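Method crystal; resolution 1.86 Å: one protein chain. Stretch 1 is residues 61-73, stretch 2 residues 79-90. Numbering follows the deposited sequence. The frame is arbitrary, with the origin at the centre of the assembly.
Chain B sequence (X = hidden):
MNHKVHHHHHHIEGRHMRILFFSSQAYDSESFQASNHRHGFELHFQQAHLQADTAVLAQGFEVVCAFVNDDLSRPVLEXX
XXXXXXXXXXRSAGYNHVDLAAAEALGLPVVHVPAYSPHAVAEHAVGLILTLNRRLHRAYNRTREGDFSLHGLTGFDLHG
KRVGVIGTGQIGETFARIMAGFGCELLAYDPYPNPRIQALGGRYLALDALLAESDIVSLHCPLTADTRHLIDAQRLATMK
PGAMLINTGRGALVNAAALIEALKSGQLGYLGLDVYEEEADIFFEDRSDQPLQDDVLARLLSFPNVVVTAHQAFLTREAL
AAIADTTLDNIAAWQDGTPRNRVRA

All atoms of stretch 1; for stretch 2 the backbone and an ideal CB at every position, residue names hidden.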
# COMPACT_ATOMS: atom_id res chain seq x y z
N PHE B 61 -37.24 -19.62 -12.65
CA PHE B 61 -37.09 -19.35 -11.22
C PHE B 61 -38.18 -18.39 -10.81
O PHE B 61 -38.38 -17.30 -11.42
CB PHE B 61 -35.70 -18.73 -10.88
CG PHE B 61 -34.57 -19.72 -10.85
CD1 PHE B 61 -34.24 -20.35 -9.66
CD2 PHE B 61 -33.84 -20.02 -12.00
CE1 PHE B 61 -33.19 -21.25 -9.58
CE2 PHE B 61 -32.77 -20.91 -11.93
CZ PHE B 61 -32.45 -21.53 -10.71
N GLU B 62 -38.87 -18.77 -9.75
CA GLU B 62 -40.01 -18.01 -9.29
C GLU B 62 -39.63 -16.73 -8.60
O GLU B 62 -40.37 -15.72 -8.65
CB GLU B 62 -40.82 -18.85 -8.32
CG GLU B 62 -42.27 -18.46 -8.41
CD GLU B 62 -43.21 -19.47 -7.83
OE1 GLU B 62 -42.81 -20.65 -7.64
OE2 GLU B 62 -44.34 -19.05 -7.56
N VAL B 63 -38.45 -16.78 -7.96
CA VAL B 63 -37.99 -15.64 -7.21
C VAL B 63 -36.55 -15.35 -7.58
O VAL B 63 -35.75 -16.28 -7.74
CB VAL B 63 -38.09 -15.84 -5.69
CG1 VAL B 63 -37.57 -14.60 -4.95
CG2 VAL B 63 -39.53 -16.15 -5.32
N VAL B 64 -36.29 -14.07 -7.80
CA VAL B 64 -34.91 -13.61 -8.05
C VAL B 64 -34.54 -12.64 -6.97
O VAL B 64 -35.35 -11.76 -6.60
CB VAL B 64 -34.66 -13.09 -9.50
CG1 VAL B 64 -35.05 -14.15 -10.52
CG2 VAL B 64 -35.37 -11.80 -9.78
N CYS B 65 -33.34 -12.82 -6.41
CA CYS B 65 -32.90 -11.97 -5.31
C CYS B 65 -31.75 -11.08 -5.82
O CYS B 65 -30.74 -11.60 -6.28
CB CYS B 65 -32.47 -12.79 -4.08
SG CYS B 65 -31.85 -11.70 -2.75
N ALA B 66 -31.93 -9.77 -5.77
CA ALA B 66 -31.02 -8.82 -6.41
C ALA B 66 -30.45 -7.85 -5.39
O ALA B 66 -31.04 -7.59 -4.36
CB ALA B 66 -31.72 -8.00 -7.49
N PHE B 67 -29.28 -7.31 -5.72
CA PHE B 67 -28.69 -6.31 -4.91
C PHE B 67 -28.72 -5.04 -5.72
O PHE B 67 -29.12 -5.05 -6.88
CB PHE B 67 -27.22 -6.73 -4.56
CG PHE B 67 -26.61 -5.92 -3.46
CD1 PHE B 67 -27.32 -5.59 -2.32
CD2 PHE B 67 -25.31 -5.48 -3.55
CE1 PHE B 67 -26.79 -4.81 -1.32
CE2 PHE B 67 -24.75 -4.69 -2.54
CZ PHE B 67 -25.47 -4.39 -1.41
N VAL B 68 -28.23 -3.95 -5.16
CA VAL B 68 -28.39 -2.64 -5.81
C VAL B 68 -27.60 -2.40 -7.13
O VAL B 68 -27.87 -1.45 -7.87
CB VAL B 68 -28.05 -1.47 -4.85
CG1 VAL B 68 -28.94 -1.49 -3.64
CG2 VAL B 68 -26.58 -1.49 -4.44
N ASN B 69 -26.67 -3.26 -7.41
CA ASN B 69 -25.84 -3.10 -8.58
C ASN B 69 -26.37 -3.97 -9.72
O ASN B 69 -25.75 -4.07 -10.82
CB ASN B 69 -24.38 -3.45 -8.22
CG ASN B 69 -24.25 -4.83 -7.60
OD1 ASN B 69 -25.18 -5.35 -7.00
ND2 ASN B 69 -23.09 -5.43 -7.75
N ASP B 70 -27.46 -4.66 -9.45
CA ASP B 70 -28.14 -5.42 -10.49
C ASP B 70 -29.06 -4.51 -11.33
O ASP B 70 -29.64 -3.52 -10.86
CB ASP B 70 -28.95 -6.55 -9.85
CG ASP B 70 -28.07 -7.69 -9.33
OD1 ASP B 70 -27.19 -8.16 -10.09
OD2 ASP B 70 -28.27 -8.15 -8.18
N ASP B 71 -29.18 -4.84 -12.60
CA ASP B 71 -29.95 -4.00 -13.51
C ASP B 71 -31.42 -4.50 -13.55
O ASP B 71 -31.67 -5.57 -14.07
CB ASP B 71 -29.32 -4.07 -14.90
CG ASP B 71 -30.04 -3.22 -15.92
OD1 ASP B 71 -31.02 -2.48 -15.58
OD2 ASP B 71 -29.62 -3.31 -17.09
N LEU B 72 -32.31 -3.71 -12.97
CA LEU B 72 -33.77 -4.02 -12.99
C LEU B 72 -34.56 -2.92 -13.72
O LEU B 72 -35.65 -2.42 -13.25
CB LEU B 72 -34.27 -4.19 -11.55
CG LEU B 72 -33.79 -5.51 -10.92
CD1 LEU B 72 -33.93 -5.49 -9.40
CD2 LEU B 72 -34.56 -6.68 -11.52
N SER B 73 -34.01 -2.53 -14.86
CA SER B 73 -34.69 -1.58 -15.76
C SER B 73 -35.77 -2.38 -16.51
O SER B 73 -35.78 -3.62 -16.45
CB SER B 73 -33.67 -0.93 -16.75
OG SER B 73 -32.96 -1.96 -17.39
N UNK B 79 -37.99 -9.48 -19.43
CA UNK B 79 -37.40 -10.77 -19.71
C UNK B 79 -37.61 -11.78 -18.55
O UNK B 79 -37.95 -12.94 -18.75
CB UNK B 79 -35.91 -10.59 -19.99
N UNK B 80 -37.44 -11.31 -17.32
CA UNK B 80 -37.70 -12.13 -16.14
C UNK B 80 -39.16 -12.59 -16.10
O UNK B 80 -39.45 -13.73 -15.70
CB UNK B 80 -37.36 -11.35 -14.87
N UNK B 81 -40.05 -11.68 -16.45
CA UNK B 81 -41.52 -11.98 -16.38
C UNK B 81 -41.90 -13.02 -17.43
O UNK B 81 -42.53 -14.04 -17.10
CB UNK B 81 -42.35 -10.71 -16.59
N UNK B 82 -41.50 -12.77 -18.68
CA UNK B 82 -41.63 -13.73 -19.79
C UNK B 82 -41.01 -15.09 -19.45
O UNK B 82 -41.53 -16.13 -19.83
CB UNK B 82 -40.97 -13.17 -21.05
N UNK B 83 -39.90 -15.09 -18.71
CA UNK B 83 -39.29 -16.33 -18.27
C UNK B 83 -39.91 -16.98 -17.05
O UNK B 83 -39.42 -18.03 -16.60
CB UNK B 83 -37.81 -16.08 -17.98
N UNK B 84 -40.94 -16.35 -16.46
CA UNK B 84 -41.74 -16.95 -15.37
C UNK B 84 -41.33 -16.58 -13.94
O UNK B 84 -41.72 -17.24 -12.96
CB UNK B 84 -41.68 -18.47 -15.50
N UNK B 85 -40.52 -15.52 -13.82
CA UNK B 85 -40.17 -15.02 -12.50
C UNK B 85 -41.35 -14.27 -11.96
O UNK B 85 -41.97 -13.49 -12.69
CB UNK B 85 -38.92 -14.13 -12.54
N UNK B 86 -41.71 -14.51 -10.70
CA UNK B 86 -42.95 -13.91 -10.16
C UNK B 86 -42.71 -12.93 -9.03
O UNK B 86 -43.60 -12.16 -8.69
CB UNK B 86 -43.89 -15.01 -9.66
N UNK B 87 -41.48 -12.88 -8.48
CA UNK B 87 -41.14 -11.93 -7.44
C UNK B 87 -39.64 -11.52 -7.55
O UNK B 87 -38.79 -12.36 -7.78
CB UNK B 87 -41.44 -12.53 -6.07
N UNK B 88 -39.40 -10.22 -7.37
CA UNK B 88 -38.05 -9.69 -7.25
C UNK B 88 -37.86 -9.30 -5.79
O UNK B 88 -38.55 -8.44 -5.29
CB UNK B 88 -37.82 -8.50 -8.19
N UNK B 89 -36.94 -9.98 -5.10
CA UNK B 89 -36.63 -9.69 -3.70
C UNK B 89 -35.28 -8.96 -3.69
O UNK B 89 -34.27 -9.55 -4.12
CB UNK B 89 -36.59 -10.96 -2.85
N UNK B 90 -35.26 -7.73 -3.17
CA UNK B 90 -33.99 -6.93 -3.08
C UNK B 90 -33.43 -7.18 -1.71
O UNK B 90 -34.10 -6.94 -0.67
CB UNK B 90 -34.21 -5.43 -3.31

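Stretch 2 descends from a helical turn into a strand that runs parallel to strand 63-66. Positions 79, 81 and 82 are out of reach of stretch 1, which sets no preference beyond helix-compatible residues; they are R79, A81 and A82. Position 80 points its CB toward stretch 1, 5.5 Å from V64 CG2, so a branched or long apolar side chain could close the gap. L80 does so, its CD1 lying 4.0 Å from both V64 CG2 and L72 CD2.

Position 83 is likewise unconstrained by stretch 1 and is G83. At 84 the backbone decides: phi is 96°, and a CB would be jammed against the preceding carbonyl oxygen. Glycine is called for, and G84 ends the helix in a Schellman motif.

The CB of position 85 stands 3.4 Å from F61 O, an acceptor, and 4.4 Å from V64 CG1. A small hydroxyl residue would suit the first, a methyl the second. T85 supplies both: OG1 donates to F61 O at 2.8 Å, and CG2 packs 3.7 Å from V64 CG1.

Position 86 directs its CB sideways, with the carboxylate of E62 within range of a long side chain. Lysine or arginine would fit. R86 forms a salt bridge, its NH1 a very short 2.4 Å from E62 OE2.

From 87 the strands pair, and the side chains alternate between the two faces of the sheet. Position 87 shares a face with V63, whose CG2 is 4.2 Å from the CB, favouring an aliphatic residue. L87 brings CD2 to 4.1 Å from V63 CG1, while its backbone O accepts from V64 N at 3.0 Å.

On the other face, position 88 sits beside V64 with L72 CD2 5.0 Å from its CB; valine, isoleucine or leucine would suit. V88 sets CG1 3.8 Å from L72 CD1.

Position 89 returns to the face of V63 and C65, its CB 4.3 Å from V63 CG1. A small apolar residue makes this contact without reaching further, and A89 does. Its N donates to V64 O at 2.8 Å, and its O accepts from A66 N at 2.9 Å.

Position 90 pairs with A66 on the face it shares with V64, its CB 4.0 Å from A66 O; L72 lies beyond, so a long aliphatic residue such as leucine, isoleucine or methionine would suit. L90 reaches it, with CD2 3.8 Å from L72 CD1.

Stretch 2 (79-90) RLAAGGTRLVAL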
# COMPACT_ATOMS: atom_id res chain seq x y z
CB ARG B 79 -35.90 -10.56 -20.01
CG ARG B 79 -35.07 -11.81 -20.37
CD ARG B 79 -35.62 -12.77 -21.45
NE ARG B 79 -35.28 -14.20 -21.26
CZ ARG B 79 -35.67 -14.98 -20.23
NH1 ARG B 79 -36.35 -14.48 -19.21
NH2 ARG B 79 -35.34 -16.26 -20.20
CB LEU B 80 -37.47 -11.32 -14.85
CG LEU B 80 -36.01 -10.87 -14.59
CD1 LEU B 80 -35.95 -10.00 -13.36
CD2 LEU B 80 -35.09 -12.05 -14.46
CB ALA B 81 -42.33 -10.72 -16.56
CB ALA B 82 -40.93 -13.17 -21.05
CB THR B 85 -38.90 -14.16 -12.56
OG1 THR B 85 -37.81 -15.00 -12.95
CG2 THR B 85 -38.63 -13.51 -11.24
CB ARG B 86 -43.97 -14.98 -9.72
CG ARG B 86 -44.53 -15.88 -10.83
CD ARG B 86 -45.43 -16.99 -10.23
NE ARG B 86 -46.54 -16.44 -9.41
CZ ARG B 86 -47.00 -16.98 -8.26
NH1 ARG B 86 -46.53 -18.13 -7.77
NH2 ARG B 86 -47.96 -16.36 -7.60
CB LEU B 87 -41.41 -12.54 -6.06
CG LEU B 87 -40.96 -11.74 -4.84
CD1 LEU B 87 -41.79 -10.50 -4.53
CD2 LEU B 87 -40.95 -12.67 -3.66
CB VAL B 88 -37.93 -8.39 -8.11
CG1 VAL B 88 -36.55 -7.73 -7.90
CG2 VAL B 88 -38.15 -8.70 -9.58
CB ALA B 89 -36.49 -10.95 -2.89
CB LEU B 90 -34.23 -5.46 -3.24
CG LEU B 90 -35.12 -5.01 -4.37
CD1 LEU B 90 -35.39 -3.54 -4.27
CD2 LEU B 90 -34.48 -5.36 -5.69
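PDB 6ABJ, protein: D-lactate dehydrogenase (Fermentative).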